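Local atomic coordinates of twitching motility pilus retraction protein (Geobacter sulfurreducens PCA, PDB entry 5ZFQ), a protein that probably powers type IV pilus retraction as a hexameric ATPase motor, turning ATP hydrolysis into the force behind twitching motility. Residues 282-287 / 317-321; 260-264 / 325-329; 277-281 / 320-325. All blocks are in the same frame, centred on the assembly; numbering follows the deposited sequence.

Contact 1: residues 282-287 / 317-321; sequences LSFVLE and RNLIR
R317 reaches along the carboxyl end of helix 275-285, and the edge of its guanidinium meets the backbone carbonyls of S283 and L286. With CG set beside its backbone N (chi1 -62°) and the chain extended from CG to NE, NH1 arrives at the turn where L286 leaves the helix for strand 286-296. There it donates to S283 O at 2.6 Å, nearly within the guanidinium plane. It also donates to L286 O at 3.0 Å, lying in that carbonyl's plane. The other amino group, NH2, makes a weak, bent hydrogen bond to E287 OE2 at 3.2 Å as part of a salt bridge, the carboxylate and guanidinium planes turned 50° apart. On the buried side I320 crosses L286 at about a right angle, its CD1 4.0 Å from L286 CD2, while its CG2 rests against L282 CB at the same separation. S283 OG touches the aliphatic start of R321, but its stronger hydrogen bond goes back to A280 O of its own helix. A positive group gripping two carbonyls at this helix-to-strand junction would probably offset the negative end of the helix dipole, with E287, which also has a long, weak ion pair with K147, partly balancing the charge.

Contact 2: residues 260-264 / 325-329; sequences VQTIN and IHQIY
I325 lies against the face that helix 259-268 presents through V260, I263 and N264, and no hydrogen bond crosses between the two segments. Its CB starts beside the amide of N264, 3.7 Å from N264 OD1, and the two side chains run past each other in opposite directions. From CB the branches divide. CG2, anti to the backbone N, settles among all three helix residues: it is 3.8 Å from I263 CG2 and 4.0 Å from V260 CG1, and it also touches the amide of N264. CG1 of I325, beside the backbone N (chi1 -69°), passes obliquely over I263 CG2. The chain then runs on nearly straight at chi2, and I325 CD1 ends 3.7 Å from I263 CG2 and 3.4 Å from N264 OD1. An alanine here is likely to open a gap against I263 and V260, since both branches that fill this face would be missing and the amide of N264 would lose most of its apolar cover. Three residues on, I328 and I263 reach toward each other tip to tip, their CD1 atoms 3.5 Å apart. V260 closes the other end, its CG2 4.1 Å from Y329 CB, while the phenol oxygen of Y329 bonds to E371. The contact thus sets the start of helix 328-333 beside helix 259-268 in the probably RecA-like ATPase core. On its buried side, I263 and I328 both meet I320 of helix 314-321 and M310 of strand 303-310; I263 also touches L286 of strand 286-296, and Y329 packs on E308.

Contact 3: residues 277-281 / 320-325; sequences QVRAQ and IREDKI
A Schellman motif ends helix 314-321, and R279 of helix 275-285 packs on it, flat against D323. D323 is the C-prime residue, with a positive phi of 63°. Its N bonds back to I320 O at 3.2 Å, and K324 N bonds to L319 O, so the chain turns sharply off the helix and heads toward I325. R279 approaches this turn from the neighbouring helix. Its CG lies beside its own backbone N, and the chain bends at chi3 (-56°), which swings the guanidinium round so that its plane lies nearly parallel to the carboxylate of D323. CB of D323 sits 3.6 Å above the guanidinium plane, over its centre, and the carboxylate is stacked on the group with only 12° between the two planes. The charges attract in a long salt bridge, R279 NH1 to D323 OD1 at 3.8 Å, but no N-H points at the oxygen, which lies well out of the plane. The carbonyls of I320 and R321 lie at the edge of the same guanidinium without bonding to it across the contact. Such a stacked pairing probably adds electrostatic attraction to the packing without fixing a single bond direction. Alongside, A280 CA lies 3.9 Å from R321 CG, whose guanidinium turns away to make weak bonds with E322. Both helices also face a second subunit: Q277 of helix 275-285 bonds to H255 and R265 of that subunit, and R321 of helix 314-321 packs on its P369. CD of R279 lies 3.2 Å from I320 O, the carbonyl that also receives D323 N.

How the contacts relate
Read from the N terminus, the chain leaves 260-264 on helix 259-268, passes 277-281 on helix 275-285, crosses 282-287 into strand 286-296, returns along strand 303-310 and reaches helix 314-321 and then 325-329. Contacts 1 and 3 close loops that end on the same stretch, around I320 and R321, and both lie within the longer loop of contact 2, which shares I325 with contact 3. Contacts 1 and 3 hold helix 314-321 to helix 275-285 and the strand that follows it, beside the second subunit; contact 2 brings helix 328-333 against helix 259-268. I320, shared by contacts 1 and 3, also touches I263 and I328 of contact 2.

Contact 1: residues 282-287 / 317-321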
loop_
_atom_site.group_PDB
_atom_site.type_symbol
_atom_site.label_atom_id
_atom_site.label_comp_id
_atom_site.label_asym_id
_atom_site.label_seq_id
_atom_site.Cartn_x
_atom_site.Cartn_y
_atom_site.Cartn_z
ATOM N N LEU A 282 26.280 -6.658 -15.967
ATOM C CA LEU A 282 27.328 -6.887 -14.991
ATOM C C LEU A 282 28.549 -7.489 -15.651
ATOM O O LEU A 282 29.681 -7.132 -15.318
ATOM C CB LEU A 282 26.849 -7.810 -13.882
ATOM C CG LEU A 282 26.211 -7.195 -12.648
ATOM C CD1 LEU A 282 25.652 -8.326 -11.784
ATOM C CD2 LEU A 282 27.231 -6.371 -11.888
ATOM N N SER A 283 28.312 -8.405 -16.593
ATOM C CA SER A 283 29.413 -9.125 -17.219
ATOM C C SER A 283 30.265 -8.135 -17.995
ATOM O O SER A 283 31.484 -8.290 -18.090
ATOM C CB SER A 283 28.913 -10.265 -18.135
ATOM O OG SER A 283 28.052 -9.811 -19.168
ATOM N N PHE A 284 29.610 -7.102 -18.515
ATOM C CA PHE A 284 30.266 -6.092 -19.331
ATOM C C PHE A 284 31.041 -5.052 -18.494
ATOM O O PHE A 284 32.196 -4.736 -18.809
ATOM C CB PHE A 284 29.217 -5.406 -20.230
ATOM C CG PHE A 284 29.738 -4.215 -20.986
ATOM C CD1 PHE A 284 31.023 -4.216 -21.543
ATOM C CD2 PHE A 284 28.939 -3.094 -21.164
ATOM C CE1 PHE A 284 31.510 -3.112 -22.247
ATOM C CE2 PHE A 284 29.416 -1.987 -21.870
ATOM C CZ PHE A 284 30.711 -2.005 -22.409
ATOM N N VAL A 285 30.416 -4.541 -17.430
ATOM C CA VAL A 285 30.931 -3.343 -16.763
ATOM C C VAL A 285 31.711 -3.617 -15.464
ATOM O O VAL A 285 32.517 -2.772 -15.039
ATOM C CB VAL A 285 29.782 -2.325 -16.439
ATOM C CG1 VAL A 285 28.959 -2.000 -17.671
ATOM C CG2 VAL A 285 28.906 -2.831 -15.314
ATOM N N LEU A 286 31.488 -4.777 -14.843
ATOM C CA LEU A 286 32.166 -5.136 -13.588
ATOM C C LEU A 286 33.662 -5.224 -13.803
ATOM O O LEU A 286 34.117 -5.946 -14.696
ATOM C CB LEU A 286 31.644 -6.468 -13.049
ATOM C CG LEU A 286 31.772 -6.815 -11.566
ATOM C CD1 LEU A 286 31.222 -5.700 -10.672
ATOM C CD2 LEU A 286 31.049 -8.121 -11.280
ATOM N N GLU A 287 34.428 -4.471 -13.017
ATOM C CA GLU A 287 35.884 -4.461 -13.180
ATOM C C GLU A 287 36.553 -4.996 -11.931
ATOM O O GLU A 287 37.760 -5.241 -11.914
ATOM C CB GLU A 287 36.404 -3.055 -13.510
ATOM C CG GLU A 287 36.091 -2.582 -14.938
ATOM C CD GLU A 287 36.651 -3.519 -16.024
ATOM O OE1 GLU A 287 37.687 -4.195 -15.779
ATOM O OE2 GLU A 287 36.034 -3.591 -17.119
ATOM N N ARG A 317 33.350 -13.303 -16.900
ATOM C CA ARG A 317 32.297 -12.516 -17.526
ATOM C C ARG A 317 31.275 -13.439 -18.184
ATOM O O ARG A 317 30.070 -13.159 -18.159
ATOM C CB ARG A 317 32.864 -11.547 -18.566
ATOM C CG ARG A 317 33.807 -10.510 -18.023
ATOM C CD ARG A 317 34.161 -9.481 -19.102
ATOM N NE ARG A 317 35.222 -8.588 -18.646
ATOM C CZ ARG A 317 35.035 -7.567 -17.812
ATOM N NH1 ARG A 317 33.819 -7.298 -17.339
ATOM N NH2 ARG A 317 36.071 -6.815 -17.444
ATOM N N ASN A 318 31.767 -14.534 -18.772
ATOM C CA ASN A 318 30.894 -15.551 -19.354
ATOM C C ASN A 318 30.088 -16.257 -18.245
ATOM O O ASN A 318 28.868 -16.421 -18.362
ATOM C CB ASN A 318 31.706 -16.560 -20.188
ATOM C CG ASN A 318 32.258 -15.953 -21.493
ATOM O OD1 ASN A 318 32.277 -14.725 -21.677
ATOM N ND2 ASN A 318 32.721 -16.814 -22.391
ATOM N N LEU A 319 30.750 -16.642 -17.159
ATOM C CA LEU A 319 30.034 -17.233 -16.033
ATOM C C LEU A 319 28.884 -16.341 -15.527
ATOM O O LEU A 319 27.779 -16.832 -15.289
ATOM C CB LEU A 319 31.000 -17.539 -14.888
ATOM C CG LEU A 319 32.034 -18.632 -15.177
ATOM C CD1 LEU A 319 32.846 -18.938 -13.911
ATOM C CD2 LEU A 319 31.368 -19.889 -15.752
ATOM N N ILE A 320 29.126 -15.039 -15.382
ATOM C CA ILE A 320 28.058 -14.137 -14.945
ATOM C C ILE A 320 26.901 -14.062 -15.957
ATOM O O ILE A 320 25.742 -14.223 -15.583
ATOM C CB ILE A 320 28.604 -12.721 -14.654
ATOM C CG1 ILE A 320 29.505 -12.763 -13.419
ATOM C CG2 ILE A 320 27.474 -11.746 -14.397
ATOM C CD1 ILE A 320 30.329 -11.529 -13.212
ATOM N N ARG A 321 27.214 -13.861 -17.233
ATOM C CA ARG A 321 26.184 -13.719 -18.262
ATOM C C ARG A 321 25.352 -14.987 -18.488
ATOM O O ARG A 321 24.160 -14.919 -18.794
ATOM C CB ARG A 321 26.825 -13.302 -19.582
ATOM C CG ARG A 321 25.879 -12.594 -20.524
ATOM C CD ARG A 321 26.543 -12.351 -21.855
ATOM N NE ARG A 321 27.057 -13.609 -22.394
ATOM C CZ ARG A 321 28.348 -13.928 -22.444
ATOM N NH1 ARG A 321 29.271 -13.053 -22.006
ATOM N NH2 ARG A 321 28.711 -15.114 -22.931
#

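Contact 2: residues 260-264 / 325-329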
loop_
_atom_site.group_PDB
_atom_site.type_symbol
_atom_site.label_atom_id
_atom_site.label_comp_id
_atom_site.label_asym_id
_atom_site.label_seq_id
_atom_site.Cartn_x
_atom_site.Cartn_y
_atom_site.Cartn_z
ATOM N N VAL A 260 30.782 -13.790 -4.970
ATOM C CA VAL A 260 29.640 -14.584 -5.410
ATOM C C VAL A 260 28.337 -14.106 -4.758
ATOM O O VAL A 260 27.307 -13.946 -5.411
ATOM C CB VAL A 260 29.857 -16.101 -5.092
ATOM C CG1 VAL A 260 28.609 -16.917 -5.424
ATOM C CG2 VAL A 260 31.084 -16.632 -5.831
ATOM N N GLN A 261 28.391 -13.880 -3.455
ATOM C CA GLN A 261 27.229 -13.387 -2.734
ATOM C C GLN A 261 26.839 -11.989 -3.212
ATOM O O GLN A 261 25.654 -11.671 -3.306
ATOM C CB GLN A 261 27.532 -13.399 -1.250
ATOM C CG GLN A 261 26.397 -13.092 -0.349
ATOM C CD GLN A 261 26.862 -13.056 1.092
ATOM O OE1 GLN A 261 27.084 -11.975 1.641
ATOM N NE2 GLN A 261 27.024 -14.234 1.715
ATOM N N THR A 262 27.844 -11.177 -3.548
ATOM C CA THR A 262 27.631 -9.822 -4.058
ATOM C C THR A 262 26.936 -9.812 -5.421
ATOM O O THR A 262 25.970 -9.070 -5.633
ATOM C CB THR A 262 28.956 -9.052 -4.203
ATOM O OG1 THR A 262 29.516 -8.791 -2.908
ATOM C CG2 THR A 262 28.728 -7.733 -4.958
ATOM N N ILE A 263 27.441 -10.629 -6.342
ATOM C CA ILE A 263 26.898 -10.683 -7.697
ATOM C C ILE A 263 25.460 -11.210 -7.692
ATOM O O ILE A 263 24.591 -10.664 -8.378
ATOM C CB ILE A 263 27.799 -11.552 -8.613
ATOM C CG1 ILE A 263 29.096 -10.796 -8.933
ATOM C CG2 ILE A 263 27.063 -11.963 -9.892
ATOM C CD1 ILE A 263 30.259 -11.693 -9.281
ATOM N N ASN A 264 25.194 -12.244 -6.891
ATOM C CA ASN A 264 23.837 -12.795 -6.790
ATOM C C ASN A 264 22.851 -11.761 -6.272
ATOM O O ASN A 264 21.737 -11.639 -6.791
ATOM C CB ASN A 264 23.808 -14.041 -5.900
ATOM C CG ASN A 264 24.223 -15.307 -6.646
ATOM O OD1 ASN A 264 23.871 -15.497 -7.817
ATOM N ND2 ASN A 264 24.967 -16.184 -5.966
ATOM N N ILE A 325 26.921 -18.348 -11.611
ATOM C CA ILE A 325 27.637 -17.452 -10.704
ATOM C C ILE A 325 28.434 -18.155 -9.577
ATOM O O ILE A 325 29.560 -17.763 -9.268
ATOM C CB ILE A 325 26.630 -16.419 -10.116
ATOM C CG1 ILE A 325 26.185 -15.467 -11.234
ATOM C CG2 ILE A 325 27.241 -15.617 -8.975
ATOM C CD1 ILE A 325 24.895 -14.708 -10.960
ATOM N N HIS A 326 27.855 -19.188 -8.979
ATOM C CA HIS A 326 28.549 -20.021 -7.997
ATOM C C HIS A 326 29.950 -20.442 -8.474
ATOM O O HIS A 326 30.919 -20.432 -7.704
ATOM C CB HIS A 326 27.703 -21.264 -7.679
ATOM C CG HIS A 326 27.292 -22.055 -8.895
ATOM N ND1 HIS A 326 26.643 -21.491 -9.976
ATOM C CD2 HIS A 326 27.438 -23.370 -9.192
ATOM C CE1 HIS A 326 26.409 -22.422 -10.886
ATOM N NE2 HIS A 326 26.885 -23.571 -10.437
ATOM N N GLN A 327 30.046 -20.785 -9.759
ATOM C CA GLN A 327 31.293 -21.253 -10.365
ATOM C C GLN A 327 32.430 -20.218 -10.417
ATOM O O GLN A 327 33.591 -20.583 -10.616
ATOM C CB GLN A 327 31.019 -21.751 -11.783
ATOM C CG GLN A 327 30.124 -22.977 -11.857
ATOM C CD GLN A 327 30.227 -23.667 -13.196
ATOM O OE1 GLN A 327 31.169 -23.432 -13.952
ATOM N NE2 GLN A 327 29.263 -24.529 -13.500
ATOM N N ILE A 328 32.100 -18.941 -10.251
ATOM C CA ILE A 328 33.100 -17.888 -10.248
ATOM C C ILE A 328 34.196 -18.189 -9.236
ATOM O O ILE A 328 35.381 -17.955 -9.491
ATOM C CB ILE A 328 32.451 -16.506 -9.940
ATOM C CG1 ILE A 328 31.747 -15.958 -11.185
ATOM C CG2 ILE A 328 33.478 -15.489 -9.432
ATOM C CD1 ILE A 328 30.865 -14.755 -10.899
ATOM N N TYR A 329 33.789 -18.745 -8.099
ATOM C CA TYR A 329 34.689 -18.988 -6.976
ATOM C C TYR A 329 35.903 -19.836 -7.366
ATOM O O TYR A 329 37.012 -19.638 -6.856
ATOM C CB TYR A 329 33.921 -19.656 -5.835
ATOM C CG TYR A 329 34.727 -19.770 -4.566
ATOM C CD1 TYR A 329 34.953 -18.656 -3.754
ATOM C CD2 TYR A 329 35.268 -20.995 -4.177
ATOM C CE1 TYR A 329 35.697 -18.768 -2.591
ATOM C CE2 TYR A 329 36.006 -21.112 -3.020
ATOM C CZ TYR A 329 36.223 -20.002 -2.231
ATOM O OH TYR A 329 36.965 -20.141 -1.081
#

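Contact 3: residues 277-281 / 320-325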
loop_
_atom_site.group_PDB
_atom_site.type_symbol
_atom_site.label_atom_id
_atom_site.label_comp_id
_atom_site.label_asym_id
_atom_site.label_seq_id
_atom_site.Cartn_x
_atom_site.Cartn_y
_atom_site.Cartn_z
ATOM N N GLN A 277 19.072 -9.358 -18.403
ATOM C CA GLN A 277 19.694 -8.090 -18.797
ATOM C C GLN A 277 20.820 -7.681 -17.825
ATOM O O GLN A 277 21.935 -7.312 -18.242
ATOM C CB GLN A 277 18.679 -6.949 -18.867
ATOM C CG GLN A 277 19.385 -5.643 -19.242
ATOM C CD GLN A 277 18.550 -4.393 -19.075
ATOM O OE1 GLN A 277 17.443 -4.427 -18.551
ATOM N NE2 GLN A 277 19.089 -3.272 -19.531
ATOM N N VAL A 278 20.505 -7.737 -16.531
ATOM C CA VAL A 278 21.376 -7.214 -15.495
ATOM C C VAL A 278 22.662 -8.018 -15.419
ATOM O O VAL A 278 23.747 -7.453 -15.263
ATOM C CB VAL A 278 20.650 -7.192 -14.143
ATOM C CG1 VAL A 278 21.638 -7.246 -12.977
ATOM C CG2 VAL A 278 19.762 -5.949 -14.068
ATOM N N ARG A 279 22.537 -9.330 -15.573
ATOM C CA ARG A 279 23.701 -10.194 -15.688
ATOM C C ARG A 279 24.577 -9.848 -16.906
ATOM O O ARG A 279 25.812 -9.886 -16.824
ATOM C CB ARG A 279 23.257 -11.653 -15.776
ATOM C CG ARG A 279 22.781 -12.263 -14.467
ATOM C CD ARG A 279 22.742 -13.767 -14.600
ATOM N NE ARG A 279 21.901 -14.180 -15.722
ATOM C CZ ARG A 279 20.639 -14.569 -15.586
ATOM N NH1 ARG A 279 20.100 -14.601 -14.364
ATOM N NH2 ARG A 279 19.926 -14.926 -16.651
ATOM N N ALA A 280 23.934 -9.531 -18.031
ATOM C CA ALA A 280 24.646 -9.146 -19.250
ATOM C C ALA A 280 25.380 -7.841 -19.018
ATOM O O ALA A 280 26.529 -7.690 -19.413
ATOM C CB ALA A 280 23.683 -9.026 -20.430
ATOM N N GLN A 281 24.703 -6.912 -18.353
ATOM C CA GLN A 281 25.299 -5.653 -17.941
ATOM C C GLN A 281 26.484 -5.850 -17.004
ATOM O O GLN A 281 27.567 -5.268 -17.208
ATOM C CB GLN A 281 24.260 -4.780 -17.251
ATOM C CG GLN A 281 23.539 -3.835 -18.179
ATOM C CD GLN A 281 22.347 -3.206 -17.511
ATOM O OE1 GLN A 281 21.482 -3.909 -16.976
ATOM N NE2 GLN A 281 22.299 -1.878 -17.511
ATOM N N ILE A 320 29.126 -15.039 -15.382
ATOM C CA ILE A 320 28.058 -14.137 -14.945
ATOM C C ILE A 320 26.901 -14.062 -15.957
ATOM O O ILE A 320 25.742 -14.223 -15.583
ATOM C CB ILE A 320 28.604 -12.721 -14.654
ATOM C CG1 ILE A 320 29.505 -12.763 -13.419
ATOM C CG2 ILE A 320 27.474 -11.746 -14.397
ATOM C CD1 ILE A 320 30.329 -11.529 -13.212
ATOM N N ARG A 321 27.214 -13.861 -17.233
ATOM C CA ARG A 321 26.184 -13.719 -18.262
ATOM C C ARG A 321 25.352 -14.987 -18.488
ATOM O O ARG A 321 24.160 -14.919 -18.794
ATOM C CB ARG A 321 26.825 -13.302 -19.582
ATOM C CG ARG A 321 25.879 -12.594 -20.524
ATOM C CD ARG A 321 26.543 -12.351 -21.855
ATOM N NE ARG A 321 27.057 -13.609 -22.394
ATOM C CZ ARG A 321 28.348 -13.928 -22.444
ATOM N NH1 ARG A 321 29.271 -13.053 -22.006
ATOM N NH2 ARG A 321 28.711 -15.114 -22.931
ATOM N N GLU A 322 25.984 -16.144 -18.350
ATOM C CA GLU A 322 25.297 -17.404 -18.607
ATOM C C GLU A 322 24.723 -18.015 -17.323
ATOM O O GLU A 322 24.312 -19.187 -17.311
ATOM C CB GLU A 322 26.240 -18.402 -19.293
ATOM C CG GLU A 322 26.758 -17.970 -20.676
ATOM C CD GLU A 322 25.643 -17.713 -21.696
ATOM O OE1 GLU A 322 24.687 -18.522 -21.753
ATOM O OE2 GLU A 322 25.735 -16.711 -22.451
ATOM N N ASP A 323 24.722 -17.220 -16.249
ATOM C CA ASP A 323 24.048 -17.561 -14.996
ATOM C C ASP A 323 24.644 -18.808 -14.327
ATOM O O ASP A 323 23.941 -19.735 -13.949
ATOM C CB ASP A 323 22.549 -17.739 -15.258
ATOM C CG ASP A 323 21.739 -17.878 -13.989
ATOM O OD1 ASP A 323 22.182 -17.385 -12.922
ATOM O OD2 ASP A 323 20.651 -18.496 -14.082
ATOM N N LYS A 324 25.963 -18.804 -14.189
ATOM C CA LYS A 324 26.697 -19.855 -13.503
ATOM C C LYS A 324 27.546 -19.216 -12.402
ATOM O O LYS A 324 28.733 -19.506 -12.276
ATOM C CB LYS A 324 27.579 -20.629 -14.494
ATOM C CG LYS A 324 26.899 -21.808 -15.213
ATOM C CD LYS A 324 25.664 -22.332 -14.455
ATOM C CE LYS A 324 24.843 -23.347 -15.283
ATOM N NZ LYS A 324 24.124 -22.737 -16.450
ATOM N N ILE A 325 26.921 -18.348 -11.611
ATOM C CA ILE A 325 27.637 -17.452 -10.704
ATOM C C ILE A 325 28.434 -18.155 -9.577
ATOM O O ILE A 325 29.560 -17.763 -9.268
ATOM C CB ILE A 325 26.630 -16.419 -10.116
ATOM C CG1 ILE A 325 26.185 -15.467 -11.234
ATOM C CG2 ILE A 325 27.241 -15.617 -8.975
ATOM C CD1 ILE A 325 24.895 -14.708 -10.960
#